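Putative modulator of DNA gyrase (Bacteroides thetaiotaomicron, PDB 1VPB) is of uncertain function but belongs to the peptidase U62 family and may act as a metallopeptidase related to PmbA and TldD. Local coordinates at residues K146-E151 against Y190-D195; P206-Y211 against L234-Q239; P298-A303 against S435-S440. All blocks are in the same frame, centred on the assembly; numbering follows the deposited sequence. Where two conformers were deposited one is given.

Contact 1 (K146-E151 against Y190-D195); sequences KAVAEE and YSLSAD
V148 drops its isopropyl group from helix 138-150 onto A194 and L192 of strand 181-198, making a helix-on-sheet contact on one face of the six-stranded antiparallel sheet. The short axes of 146-150 and 190-195 come within 8.4 Å and run roughly the same way, at -30°, a spacing consistent with the small valine and alanine side chains where the two come closest. There V148 CG1 sits 3.6 Å from A194 CB, methyl against methyl. That reach follows from the first torsion: CG1 stands anti to the backbone N of V148 (chi1 168°). The other branch, CG2, spreads along the strand toward L192 and meets its CD2 at a looser 4.3 Å.

The strand alternates as a beta strand should. L192 and A194 point their side chains at the helix, whereas S193 turns its CB to the other face of the sheet and offers the helix a carbonyl instead of a side chain. I225, at the start of helix 225-234, touches V148, L192 and A194 alike, so the apolar patch is shared with a second helix.

The outer side of the helix is very different. A147 and E150 look out to solvent, and K146 forms a salt bridge with E143 on its own helix. E151, just beyond, fastens the chain to the second helix by taking hydrogen bonds from the backbone N of G224 and of Q227. On the packed side, by contrast, the polar strand atom nearest to V148 CG1 is the backbone oxygen S193 O, 3.6 Å away.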
ATOM      1  N   LYS A 146      -6.234  -7.622 -25.202  1.00 38.63           N
ATOM      2  CA  LYS A 146      -7.222  -8.546 -25.709  1.00 38.88           C
ATOM      3  C   LYS A 146      -6.614  -9.840 -26.227  1.00 38.29           C
ATOM      4  O   LYS A 146      -7.123 -10.922 -25.950  1.00 37.64           O
ATOM      5  CB  LYS A 146      -8.003  -7.922 -26.844  1.00 39.39           C
ATOM      6  CG  LYS A 146      -8.829  -6.775 -26.488  1.00 45.38           C
ATOM      7  CD  LYS A 146      -9.787  -6.518 -27.665  1.00 51.27           C
ATOM      8  CE  LYS A 146     -10.022  -5.051 -27.853  1.00 48.41           C
ATOM      9  NZ  LYS A 146     -11.153  -4.850 -28.817  1.00 42.94           N
ATOM     10  N   ALA A 147      -5.534  -9.738 -26.991  1.00 38.09           N
ATOM     11  CA  ALA A 147      -4.856 -10.935 -27.511  1.00 38.38           C
ATOM     12  C   ALA A 147      -4.353 -11.829 -26.393  1.00 37.92           C
ATOM     13  O   ALA A 147      -4.385 -13.035 -26.512  1.00 36.59           O
ATOM     14  CB  ALA A 147      -3.709 -10.549 -28.415  1.00 40.35           C
ATOM     15  N   VAL A 148      -3.865 -11.239 -25.311  1.00 36.51           N
ATOM     16  CA  VAL A 148      -3.401 -12.042 -24.174  1.00 34.35           C
ATOM     17  C   VAL A 148      -4.544 -12.929 -23.701  1.00 36.05           C
ATOM     18  O   VAL A 148      -4.391 -14.131 -23.562  1.00 36.50           O
ATOM     19  CB  VAL A 148      -2.892 -11.168 -23.005  1.00 35.58           C
ATOM     20  CG1 VAL A 148      -2.682 -12.001 -21.724  1.00 34.95           C
ATOM     21  CG2 VAL A 148      -1.617 -10.420 -23.378  1.00 35.32           C
ATOM     22  N   ALA A 149      -5.682 -12.322 -23.431  1.00 35.43           N
ATOM     23  CA  ALA A 149      -6.815 -13.029 -22.856  1.00 36.83           C
ATOM     24  C   ALA A 149      -7.316 -14.090 -23.812  1.00 38.81           C
ATOM     25  O   ALA A 149      -7.615 -15.202 -23.401  1.00 37.47           O
ATOM     26  CB  ALA A 149      -7.945 -12.047 -22.537  1.00 40.43           C
ATOM     27  N   GLU A 150      -7.346 -13.765 -25.101  1.00 41.27           N
ATOM     28  CA  GLU A 150      -7.838 -14.719 -26.098  1.00 42.55           C
ATOM     29  C   GLU A 150      -7.045 -15.997 -26.152  1.00 40.65           C
ATOM     30  O   GLU A 150      -7.552 -16.972 -26.656  1.00 40.00           O
ATOM     31  CB  GLU A 150      -7.865 -14.084 -27.491  1.00 45.19           C
ATOM     32  CG  GLU A 150      -8.905 -12.989 -27.650  1.00 55.46           C
ATOM     33  CD  GLU A 150     -10.343 -13.495 -27.755  1.00 67.14           C
ATOM     34  OE1 GLU A 150     -10.582 -14.702 -28.008  1.00 75.65           O
ATOM     35  OE2 GLU A 150     -11.256 -12.654 -27.593  1.00 78.94           O
ATOM     36  N   GLU A 151      -5.799 -16.004 -25.672  1.00 39.89           N
ATOM     37  CA  GLU A 151      -5.003 -17.225 -25.584  1.00 38.71           C
ATOM     38  C   GLU A 151      -5.559 -18.241 -24.588  1.00 40.93           C
ATOM     39  O   GLU A 151      -5.277 -19.442 -24.708  1.00 43.40           O
ATOM     40  CB  GLU A 151      -3.546 -16.910 -25.222  1.00 39.03           C
ATOM     41  CG  GLU A 151      -2.783 -16.172 -26.320  1.00 37.59           C
ATOM     42  CD  GLU A 151      -1.357 -15.815 -25.933  1.00 39.03           C
ATOM     43  OE1 GLU A 151      -0.899 -16.227 -24.859  1.00 36.68           O
ATOM     44  OE2 GLU A 151      -0.695 -15.118 -26.738  1.00 39.52           O
ATOM     45  N   TYR A 190       6.826  -0.705 -20.478  1.00 30.51           N
ATOM     46  CA  TYR A 190       5.626  -1.301 -20.983  1.00 30.97           C
ATOM     47  C   TYR A 190       5.465  -2.675 -20.352  1.00 32.97           C
ATOM     48  O   TYR A 190       6.463  -3.356 -20.087  1.00 34.28           O
ATOM     49  CB  TYR A 190       5.733  -1.531 -22.496  1.00 31.47           C
ATOM     50  CG  TYR A 190       6.102  -0.308 -23.309  1.00 30.85           C
ATOM     51  CD1 TYR A 190       7.433   0.042 -23.506  1.00 30.61           C
ATOM     52  CD2 TYR A 190       5.128   0.495 -23.895  1.00 36.69           C
ATOM     53  CE1 TYR A 190       7.774   1.177 -24.248  1.00 29.76           C
ATOM     54  CE2 TYR A 190       5.467   1.612 -24.645  1.00 37.64           C
ATOM     55  CZ  TYR A 190       6.779   1.946 -24.821  1.00 34.12           C
ATOM     56  OH  TYR A 190       7.150   3.038 -25.601  1.00 37.95           O
ATOM     57  N   SER A 191       4.223  -3.073 -20.114  1.00 31.56           N
ATOM     58  CA  SER A 191       3.964  -4.390 -19.539  1.00 35.24           C
ATOM     59  C   SER A 191       2.666  -4.979 -19.972  1.00 34.34           C
ATOM     60  O   SER A 191       1.685  -4.264 -20.235  1.00 34.78           O
ATOM     61  CB  SER A 191       4.020  -4.308 -18.024  1.00 37.54           C
ATOM     62  OG  SER A 191       4.085  -5.606 -17.472  1.00 47.06           O
ATOM     63  N   LEU A 192       2.642  -6.316 -20.060  1.00 31.38           N
ATOM     64  CA  LEU A 192       1.434  -7.056 -20.345  1.00 30.67           C
ATOM     65  C   LEU A 192       1.348  -8.199 -19.371  1.00 33.13           C
ATOM     66  O   LEU A 192       2.352  -8.825 -19.034  1.00 33.33           O
ATOM     67  CB  LEU A 192       1.440  -7.626 -21.766  1.00 33.79           C
ATOM     68  CG  LEU A 192       1.152  -6.677 -22.936  1.00 34.50           C
ATOM     69  CD1 LEU A 192       1.671  -7.329 -24.254  1.00 35.31           C
ATOM     70  CD2 LEU A 192      -0.308  -6.384 -23.019  1.00 33.57           C
ATOM     71  N   SER A 193       0.152  -8.495 -18.919  1.00 32.86           N
ATOM     72  CA  SER A 193      -0.040  -9.564 -17.970  1.00 33.66           C
ATOM     73  C   SER A 193      -1.351 -10.297 -18.175  1.00 36.26           C
ATOM     74  O   SER A 193      -2.292  -9.829 -18.834  1.00 34.66           O
ATOM     75  CB  SER A 193       0.060  -9.043 -16.525  1.00 38.80           C
ATOM     76  OG  SER A 193      -1.078  -8.300 -16.189  1.00 42.20           O
ATOM     77  N   ALA A 194      -1.373 -11.518 -17.660  1.00 33.57           N
ATOM     78  CA  ALA A 194      -2.601 -12.314 -17.541  1.00 34.74           C
ATOM     79  C   ALA A 194      -2.746 -12.841 -16.128  1.00 32.93           C
ATOM     80  O   ALA A 194      -1.763 -13.145 -15.480  1.00 35.61           O
ATOM     81  CB  ALA A 194      -2.606 -13.509 -18.490  1.00 34.96           C
ATOM     82  N   ASP A 195      -3.988 -12.997 -15.694  1.00 37.78           N
ATOM     83  CA  ASP A 195      -4.272 -13.677 -14.430  1.00 39.23           C
ATOM     84  C   ASP A 195      -5.515 -14.539 -14.642  1.00 39.53           C
ATOM     85  O   ASP A 195      -6.525 -14.095 -15.216  1.00 39.14           O
ATOM     86  CB  ASP A 195      -4.411 -12.679 -13.276  1.00 41.85           C
ATOM     87  CG  ASP A 195      -5.551 -11.749 -13.461  1.00 49.34           C
ATOM     88  OD1 ASP A 195      -6.696 -12.211 -13.242  1.00 70.57           O
ATOM     89  OD2 ASP A 195      -5.427 -10.555 -13.819  1.00 74.92           O
TER

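Contact 2 (P206-Y211 against L234-Q239); sequences PSAYWY and LRKLGQ
K236 stretches across P206, just before strand 207-214, and S207, the first residue of that strand, which within this chain is an outermost strand of the six-stranded antiparallel sheet. The lysine sits where two turns overlap: a type I turn from L234 to L237, beginning on the last residue of helix 225-234, and a type II turn from K236 to Q239. Its chain is extended beyond CG, long enough to carry the ammonium from the turn to the strand. NZ donates to S207 O at 2.8 Å; the nitrogen lies nearly on the line of the C=O bond (174°), but the lysine chain arrives broadside, with CE-NZ...O about 87°. S207 takes part through this backbone oxygen; its CB points away from the turn.

P206 packs by the root of the lysine, its CB 4.3 Å from K236 CB. Farther out, the methyl of A208 lies 4.1 Å from K236 CE, flanking the same chain on its way to the carbonyl.

E394 of strand 388-399 lies beside the turn: its OE1 accepts from Q239 NE2, while its OE2 makes a long, weak ion pair with K236 NZ. With a leucine in place of K236, the carbonyl of S207 would probably lose its ammonium donor and E394 its weak positive neighbour. Because of the broadside approach, K236 CE also lies 3.1 Å from S207 O.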
ATOM      1  N   PRO A 206      -8.030 -21.872  -7.335  1.00 48.72           N
ATOM      2  CA  PRO A 206      -6.638 -21.485  -7.578  1.00 47.31           C
ATOM      3  C   PRO A 206      -6.439 -20.519  -8.733  1.00 46.07           C
ATOM      4  O   PRO A 206      -7.178 -20.537  -9.720  1.00 42.06           O
ATOM      5  CB  PRO A 206      -5.956 -22.805  -7.939  1.00 45.41           C
ATOM      6  CG  PRO A 206      -7.003 -23.709  -8.260  1.00 43.79           C
ATOM      7  CD  PRO A 206      -8.234 -23.310  -7.530  1.00 50.29           C
ATOM      8  N   SER A 207      -5.394 -19.711  -8.633  1.00 49.45           N
ATOM      9  CA  SER A 207      -5.121 -18.727  -9.664  1.00 49.02           C
ATOM     10  C   SER A 207      -3.631 -18.650  -9.951  1.00 47.69           C
ATOM     11  O   SER A 207      -2.794 -19.089  -9.143  1.00 46.41           O
ATOM     12  CB  SER A 207      -5.679 -17.361  -9.268  1.00 51.43           C
ATOM     13  OG  SER A 207      -4.864 -16.755  -8.295  1.00 59.46           O
ATOM     14  N   ALA A 208      -3.302 -18.135 -11.132  1.00 44.94           N
ATOM     15  CA  ALA A 208      -1.912 -17.922 -11.508  1.00 41.79           C
ATOM     16  C   ALA A 208      -1.843 -16.792 -12.509  1.00 40.88           C
ATOM     17  O   ALA A 208      -2.849 -16.395 -13.058  1.00 39.99           O
ATOM     18  CB  ALA A 208      -1.300 -19.159 -12.102  1.00 44.42           C
ATOM     19  N   TYR A 209      -0.621 -16.340 -12.749  1.00 41.27           N
ATOM     20  CA  TYR A 209      -0.362 -15.194 -13.592  1.00 41.64           C
ATOM     21  C   TYR A 209       0.894 -15.368 -14.408  1.00 41.16           C
ATOM     22  O   TYR A 209       1.742 -16.221 -14.120  1.00 40.97           O
ATOM     23  CB  TYR A 209      -0.210 -13.960 -12.727  1.00 42.26           C
ATOM     24  CG  TYR A 209       0.906 -14.044 -11.701  1.00 47.13           C
ATOM     25  N   TRP A 210       1.026 -14.515 -15.414  1.00 39.70           N
ATOM     26  CA  TRP A 210       2.276 -14.329 -16.097  1.00 38.86           C
ATOM     27  C   TRP A 210       2.321 -12.900 -16.573  1.00 36.08           C
ATOM     28  O   TRP A 210       1.287 -12.286 -16.751  1.00 35.49           O
ATOM     29  CB  TRP A 210       2.389 -15.289 -17.280  1.00 39.84           C
ATOM     30  CG  TRP A 210       3.752 -15.280 -17.859  1.00 44.66           C
ATOM     31  CD1 TRP A 210       4.163 -14.700 -19.024  1.00 44.64           C
ATOM     32  CD2 TRP A 210       4.916 -15.855 -17.269  1.00 50.55           C
ATOM     33  NE1 TRP A 210       5.510 -14.899 -19.208  1.00 42.14           N
ATOM     34  CE2 TRP A 210       5.993 -15.624 -18.150  1.00 42.88           C
ATOM     35  CE3 TRP A 210       5.148 -16.585 -16.103  1.00 52.36           C
ATOM     36  CZ2 TRP A 210       7.291 -16.061 -17.880  1.00 49.77           C
ATOM     37  CZ3 TRP A 210       6.429 -17.049 -15.844  1.00 51.91           C
ATOM     38  CH2 TRP A 210       7.486 -16.767 -16.717  1.00 53.66           C
ATOM     39  N   TYR A 211       3.529 -12.362 -16.764  1.00 38.00           N
ATOM     40  CA  TYR A 211       3.687 -11.035 -17.309  1.00 36.59           C
ATOM     41  C   TYR A 211       5.011 -10.904 -17.978  1.00 36.71           C
ATOM     42  O   TYR A 211       5.944 -11.682 -17.755  1.00 37.59           O
ATOM     43  CB  TYR A 211       3.521  -9.971 -16.235  1.00 38.62           C
ATOM     44  CG  TYR A 211       4.737  -9.857 -15.415  1.00 44.29           C
ATOM     45  CD1 TYR A 211       4.963 -10.747 -14.381  1.00 48.47           C
ATOM     46  CD2 TYR A 211       5.721  -8.924 -15.720  1.00 51.39           C
ATOM     47  CE1 TYR A 211       6.115 -10.670 -13.620  1.00 60.20           C
ATOM     48  CE2 TYR A 211       6.862  -8.838 -14.981  1.00 55.45           C
ATOM     49  CZ  TYR A 211       7.058  -9.722 -13.929  1.00 55.01           C
ATOM     50  OH  TYR A 211       8.211  -9.656 -13.172  1.00 66.13           O
ATOM     51  N   LEU A 234      -3.164 -24.522 -14.085  1.00 39.19           N
ATOM     52  CA  LEU A 234      -3.564 -25.921 -14.184  1.00 41.38           C
ATOM     53  C   LEU A 234      -2.591 -26.836 -13.426  1.00 43.82           C
ATOM     54  O   LEU A 234      -2.980 -27.885 -12.950  1.00 42.22           O
ATOM     55  CB  LEU A 234      -3.668 -26.385 -15.645  1.00 39.86           C
ATOM     56  CG  LEU A 234      -4.767 -25.732 -16.495  1.00 43.48           C
ATOM     57  CD1 LEU A 234      -4.605 -26.040 -17.979  1.00 45.96           C
ATOM     58  CD2 LEU A 234      -6.158 -26.135 -16.017  1.00 44.73           C
ATOM     59  N   ARG A 235      -1.331 -26.426 -13.346  1.00 44.86           N
ATOM     60  CA  ARG A 235      -0.309 -27.168 -12.626  1.00 49.84           C
ATOM     61  C   ARG A 235      -0.520 -27.111 -11.127  1.00 47.68           C
ATOM     62  O   ARG A 235       0.116 -27.863 -10.393  1.00 51.47           O
ATOM     63  CB  ARG A 235       1.081 -26.606 -12.970  1.00 50.16           C
ATOM     64  CG  ARG A 235       1.630 -27.169 -14.282  1.00 55.74           C
ATOM     65  CD  ARG A 235       3.011 -26.604 -14.664  1.00 56.82           C
ATOM     66  NE  ARG A 235       3.498 -27.192 -15.911  1.00 66.34           N
ATOM     67  N   LYS A 236      -1.386 -26.209 -10.675  1.00 44.71           N
ATOM     68  CA  LYS A 236      -1.692 -26.082  -9.254  1.00 45.23           C
ATOM     69  C   LYS A 236      -2.740 -27.118  -8.803  1.00 44.49           C
ATOM     70  O   LYS A 236      -3.024 -27.223  -7.621  1.00 47.08           O
ATOM     71  CB  LYS A 236      -2.195 -24.679  -8.919  1.00 45.49           C
ATOM     72  CG  LYS A 236      -1.182 -23.542  -9.216  1.00 44.22           C
ATOM     73  CD  LYS A 236      -1.531 -22.298  -8.396  1.00 45.87           C
ATOM     74  CE  LYS A 236      -0.514 -21.168  -8.570  1.00 54.77           C
ATOM     75  NZ  LYS A 236      -0.683 -20.084  -7.518  1.00 50.51           N
ATOM     76  N   LEU A 237      -3.312 -27.856  -9.747  1.00 42.24           N
ATOM     77  CA  LEU A 237      -4.355 -28.815  -9.435  1.00 40.58           C
ATOM     78  C   LEU A 237      -3.717 -30.044  -8.776  1.00 42.89           C
ATOM     79  O   LEU A 237      -2.689 -30.535  -9.233  1.00 44.43           O
ATOM     80  CB  LEU A 237      -5.106 -29.230 -10.701  1.00 41.14           C
ATOM     81  CG  LEU A 237      -6.035 -28.188 -11.350  1.00 41.68           C
ATOM     82  CD1 LEU A 237      -6.585 -28.749 -12.653  1.00 37.59           C
ATOM     83  CD2 LEU A 237      -7.167 -27.771 -10.402  1.00 45.30           C
ATOM     84  N   GLY A 238      -4.334 -30.521  -7.702  1.00 42.70           N
ATOM     85  CA  GLY A 238      -3.888 -31.720  -7.015  1.00 42.56           C
ATOM     86  C   GLY A 238      -2.793 -31.447  -5.999  1.00 41.15           C
ATOM     87  O   GLY A 238      -2.212 -32.384  -5.458  1.00 40.68           O
ATOM     88  N   GLN A 239      -2.501 -30.184  -5.713  1.00 43.68           N
ATOM     89  CA  GLN A 239      -1.422 -29.888  -4.761  1.00 45.03           C
ATOM     90  C   GLN A 239      -1.691 -30.506  -3.386  1.00 46.76           C
ATOM     91  O   GLN A 239      -2.821 -30.501  -2.907  1.00 49.01           O
ATOM     92  CB  GLN A 239      -1.203 -28.399  -4.635  1.00 42.31           C
ATOM     93  CG  GLN A 239      -0.375 -27.782  -5.753  1.00 45.09           C
ATOM     94  CD  GLN A 239      -0.345 -26.255  -5.677  1.00 47.66           C
ATOM     95  OE1 GLN A 239      -1.187 -25.659  -5.002  1.00 51.62           O
ATOM     96  NE2 GLN A 239       0.609 -25.622  -6.379  1.00 40.39           N
TER

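Contact 3 (P298-A303 against S435-S440); sequences PHLVKA and SWRIPS
The type II beta turn from L300 to A303 receives the guanidinium of R437 at its two ends, and both residues meet that group from the same side of its plane. L300 lays CD1 over the face, 3.8 Å above the plane and offset toward its rim. The atom beneath is NH1, at 3.8 Å. A303 approaches obliquely, with its CB 3.4 Å from NH2. Both encounters are van der Waals packing of methyl groups on a charged but flat group, without a polar bond between the two segments.

R437 belongs to strand 436-437, within this chain an outermost strand of a five-stranded mixed sheet, where it runs parallel to strand 352-354. Its backbone is hydrogen-bonded to L352 and M354, which fixes the root of the side chain; from there the chain is straight from CG to NE (chi2 -176°, chi3 174°) and places the guanidinium at the turn. The leucine and arginine side chains run antiparallel past one another, and the leucine methyl meets the arginine at its guanidinium.

The turn itself belongs to the long loop between strands 294-296 and 319-323. K302, in its third position, has positive phi (55°), and its backbone is hydrogen-bonded to L126; its side chain makes a cation-pi contact with Y216. On the strand, I438 packs against S257 and L260 of helix 256-265, while R437 faces the turn. The methyl of A303 also touches I351, just before strand 352-354, and A303 CA lies 3.9 Å from R437 NH2.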
ATOM      1  N   PRO A 298      25.413  -1.255 -12.777  1.00 33.37           N
ATOM      2  CA  PRO A 298      24.503  -0.112 -13.004  1.00 34.32           C
ATOM      3  C   PRO A 298      24.540   0.508 -14.407  1.00 33.74           C
ATOM      4  O   PRO A 298      23.707   1.396 -14.722  1.00 33.80           O
ATOM      5  CB  PRO A 298      24.976   0.941 -11.973  1.00 33.10           C
ATOM      6  CG  PRO A 298      26.357   0.499 -11.580  1.00 42.04           C
ATOM      7  CD  PRO A 298      26.488  -0.950 -11.809  1.00 34.57           C
ATOM      8  N   HIS A 299      25.525   0.082 -15.220  1.00 34.10           N
ATOM      9  CA  HIS A 299      25.787   0.788 -16.472  1.00 35.05           C
ATOM     10  C   HIS A 299      25.386  -0.001 -17.725  1.00 34.50           C
ATOM     11  O   HIS A 299      25.760   0.364 -18.834  1.00 34.94           O
ATOM     12  CB  HIS A 299      27.232   1.228 -16.529  1.00 34.93           C
ATOM     13  CG  HIS A 299      27.652   2.082 -15.381  1.00 35.86           C
ATOM     14  ND1 HIS A 299      28.964   2.202 -14.963  1.00 37.52           N
ATOM     15  CD2 HIS A 299      26.906   2.855 -14.531  1.00 36.76           C
ATOM     16  CE1 HIS A 299      29.016   3.035 -13.924  1.00 36.57           C
ATOM     17  NE2 HIS A 299      27.773   3.423 -13.627  1.00 33.98           N
ATOM     18  N   LEU A 300      24.654  -1.077 -17.556  1.00 34.87           N
ATOM     19  CA  LEU A 300      24.134  -1.859 -18.713  1.00 34.62           C
ATOM     20  C   LEU A 300      23.174  -1.045 -19.559  1.00 37.78           C
ATOM     21  O   LEU A 300      22.210  -0.471 -19.080  1.00 34.94           O
ATOM     22  CB  LEU A 300      23.453  -3.154 -18.248  1.00 34.06           C
ATOM     23  CG  LEU A 300      24.296  -4.069 -17.374  1.00 36.38           C
ATOM     24  CD1 LEU A 300      23.498  -5.265 -17.011  1.00 36.17           C
ATOM     25  CD2 LEU A 300      25.570  -4.452 -18.090  1.00 40.45           C
ATOM     26  N   VAL A 301      23.437  -1.000 -20.871  1.00 36.31           N
ATOM     27  CA  VAL A 301      22.600  -0.239 -21.774  1.00 35.31           C
ATOM     28  C   VAL A 301      21.297  -0.946 -22.092  1.00 35.74           C
ATOM     29  O   VAL A 301      21.262  -2.192 -22.242  1.00 37.00           O
ATOM     30  CB  VAL A 301      23.444   0.068 -23.066  1.00 36.83           C
ATOM     31  CG1 VAL A 301      22.630   0.693 -24.139  1.00 38.61           C
ATOM     32  CG2 VAL A 301      24.617   0.966 -22.685  1.00 39.96           C
ATOM     33  N   LYS A 302      20.225  -0.153 -22.184  1.00 34.72           N
ATOM     34  CA  LYS A 302      18.873  -0.555 -22.407  1.00 33.92           C
ATOM     35  C   LYS A 302      18.424  -1.583 -21.354  1.00 40.46           C
ATOM     36  O   LYS A 302      17.664  -2.484 -21.672  1.00 42.78           O
ATOM     37  CB  LYS A 302      18.665  -1.237 -23.808  1.00 35.64           C
ATOM     38  CG  LYS A 302      18.900  -0.383 -25.017  1.00 46.66           C
ATOM     39  CD  LYS A 302      18.303  -1.018 -26.266  1.00 44.40           C
ATOM     40  CE  LYS A 302      18.361  -0.036 -27.453  1.00 56.88           C
ATOM     41  NZ  LYS A 302      17.958  -0.659 -28.794  1.00 52.30           N
ATOM     42  N   ALA A 303      18.846  -1.422 -20.115  1.00 34.57           N
ATOM     43  CA  ALA A 303      18.582  -2.416 -19.062  1.00 33.72           C
ATOM     44  C   ALA A 303      17.757  -1.765 -17.961  1.00 35.83           C
ATOM     45  O   ALA A 303      18.155  -0.701 -17.462  1.00 33.96           O
ATOM     46  CB  ALA A 303      19.838  -2.906 -18.512  1.00 35.56           C
ATOM     47  N   SER A 435      15.354  -5.747 -13.079  1.00 36.40           N
ATOM     48  CA  SER A 435      16.595  -5.279 -12.464  1.00 37.23           C
ATOM     49  C   SER A 435      17.325  -6.305 -11.591  1.00 34.41           C
ATOM     50  O   SER A 435      18.491  -6.084 -11.226  1.00 37.31           O
ATOM     51  CB  SER A 435      16.380  -3.983 -11.693  1.00 41.08           C
ATOM     52  OG  SER A 435      15.495  -4.240 -10.609  1.00 44.60           O
ATOM     53  N   TRP A 436      16.621  -7.395 -11.269  0.50 35.02           N
ATOM     54  CA  TRP A 436      17.138  -8.598 -10.588  0.50 31.57           C
ATOM     55  C   TRP A 436      17.395  -9.664 -11.686  0.50 31.96           C
ATOM     56  O   TRP A 436      16.448 -10.305 -12.113  0.50 33.93           O
ATOM     57  CB  TRP A 436      16.080  -9.168  -9.625  0.50 31.73           C
ATOM     58  CG  TRP A 436      15.716  -8.236  -8.467  0.50 30.45           C
ATOM     59  CD1 TRP A 436      14.886  -7.154  -8.505  0.50 40.26           C
ATOM     60  CD2 TRP A 436      16.197  -8.327  -7.129  0.50 34.47           C
ATOM     61  NE1 TRP A 436      14.828  -6.557  -7.266  0.50 41.64           N
ATOM     62  CE2 TRP A 436      15.628  -7.261  -6.401  0.50 37.71           C
ATOM     63  CE3 TRP A 436      17.072  -9.197  -6.462  0.50 34.50           C
ATOM     64  CZ2 TRP A 436      15.900  -7.051  -5.051  0.50 33.35           C
ATOM     65  CZ3 TRP A 436      17.322  -8.992  -5.114  0.50 34.39           C
ATOM     66  CH2 TRP A 436      16.736  -7.927  -4.424  0.50 37.24           C
ATOM     67  N   ARG A 437      18.630  -9.822 -12.164  1.00 32.19           N
ATOM     68  CA  ARG A 437      18.898 -10.827 -13.205  1.00 31.97           C
ATOM     69  C   ARG A 437      19.462 -12.065 -12.512  1.00 33.10           C
ATOM     70  O   ARG A 437      20.674 -12.293 -12.459  1.00 33.29           O
ATOM     71  CB  ARG A 437      19.893 -10.197 -14.158  1.00 31.62           C
ATOM     72  CG  ARG A 437      19.366  -9.043 -14.975  1.00 32.23           C
ATOM     73  CD  ARG A 437      20.349  -8.517 -15.963  1.00 39.07           C
ATOM     74  NE  ARG A 437      19.688  -7.506 -16.793  1.00 38.37           N
ATOM     75  CZ  ARG A 437      20.042  -7.191 -18.016  1.00 40.73           C
ATOM     76  NH1 ARG A 437      21.094  -7.751 -18.583  1.00 36.25           N
ATOM     77  NH2 ARG A 437      19.367  -6.261 -18.666  1.00 40.91           N
ATOM     78  N   ILE A 438      18.552 -12.847 -11.967  1.00 32.85           N
ATOM     79  CA  ILE A 438      18.867 -14.011 -11.161  1.00 34.14           C
ATOM     80  C   ILE A 438      18.264 -15.245 -11.838  1.00 33.27           C
ATOM     81  O   ILE A 438      17.047 -15.302 -12.047  1.00 34.05           O
ATOM     82  CB  ILE A 438      18.219 -13.887  -9.755  1.00 34.76           C
ATOM     83  CG1 ILE A 438      18.486 -12.485  -9.146  1.00 33.57           C
ATOM     84  CG2 ILE A 438      18.686 -14.991  -8.870  1.00 34.83           C
ATOM     85  CD1 ILE A 438      19.883 -12.058  -9.015  1.00 33.19           C
ATOM     86  N   PRO A 439      19.106 -16.217 -12.192  1.00 33.90           N
ATOM     87  CA  PRO A 439      18.632 -17.419 -12.874  1.00 33.99           C
ATOM     88  C   PRO A 439      17.957 -18.380 -11.881  1.00 34.50           C
ATOM     89  O   PRO A 439      17.861 -18.076 -10.660  1.00 32.62           O
ATOM     90  CB  PRO A 439      19.940 -18.042 -13.400  1.00 34.59           C
ATOM     91  CG  PRO A 439      20.913 -17.724 -12.389  1.00 33.71           C
ATOM     92  CD  PRO A 439      20.564 -16.289 -11.941  1.00 32.57           C
ATOM     93  N   SER A 440      17.566 -19.544 -12.382  1.00 33.02           N
ATOM     94  CA  SER A 440      17.160 -20.658 -11.558  1.00 32.80           C
ATOM     95  C   SER A 440      18.296 -21.013 -10.595  1.00 30.94           C
ATOM     96  O   SER A 440      19.479 -20.841 -10.899  1.00 32.78           O
ATOM     97  CB  SER A 440      16.772 -21.896 -12.417  1.00 37.23           C
ATOM     98  OG  SER A 440      15.624 -21.608 -13.230  1.00 38.04           O
TER

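How the contacts relate
Contacts 1 and 2 are neighbours in one sheet, their centres 16 Å apart. Strands 181-198 and 207-214 pair directly, with A194 N probably hydrogen-bonded to W210 O at 2.9 Å, and helix 225-234, which touches both A194 and A208, covers the shared face. Both lie in the PmbA/TldA central domain. Contact 3 lies in the C-terminal domain, nearer the chain's centre in space (about 11 Å from it, against 22 and 24 Å): its centre is 24 Å from that of contact 1 and 27 Å from that of contact 2, with nearest atoms about 11 Å and 8 Å away. The three close in series, and none includes a metal or ligand.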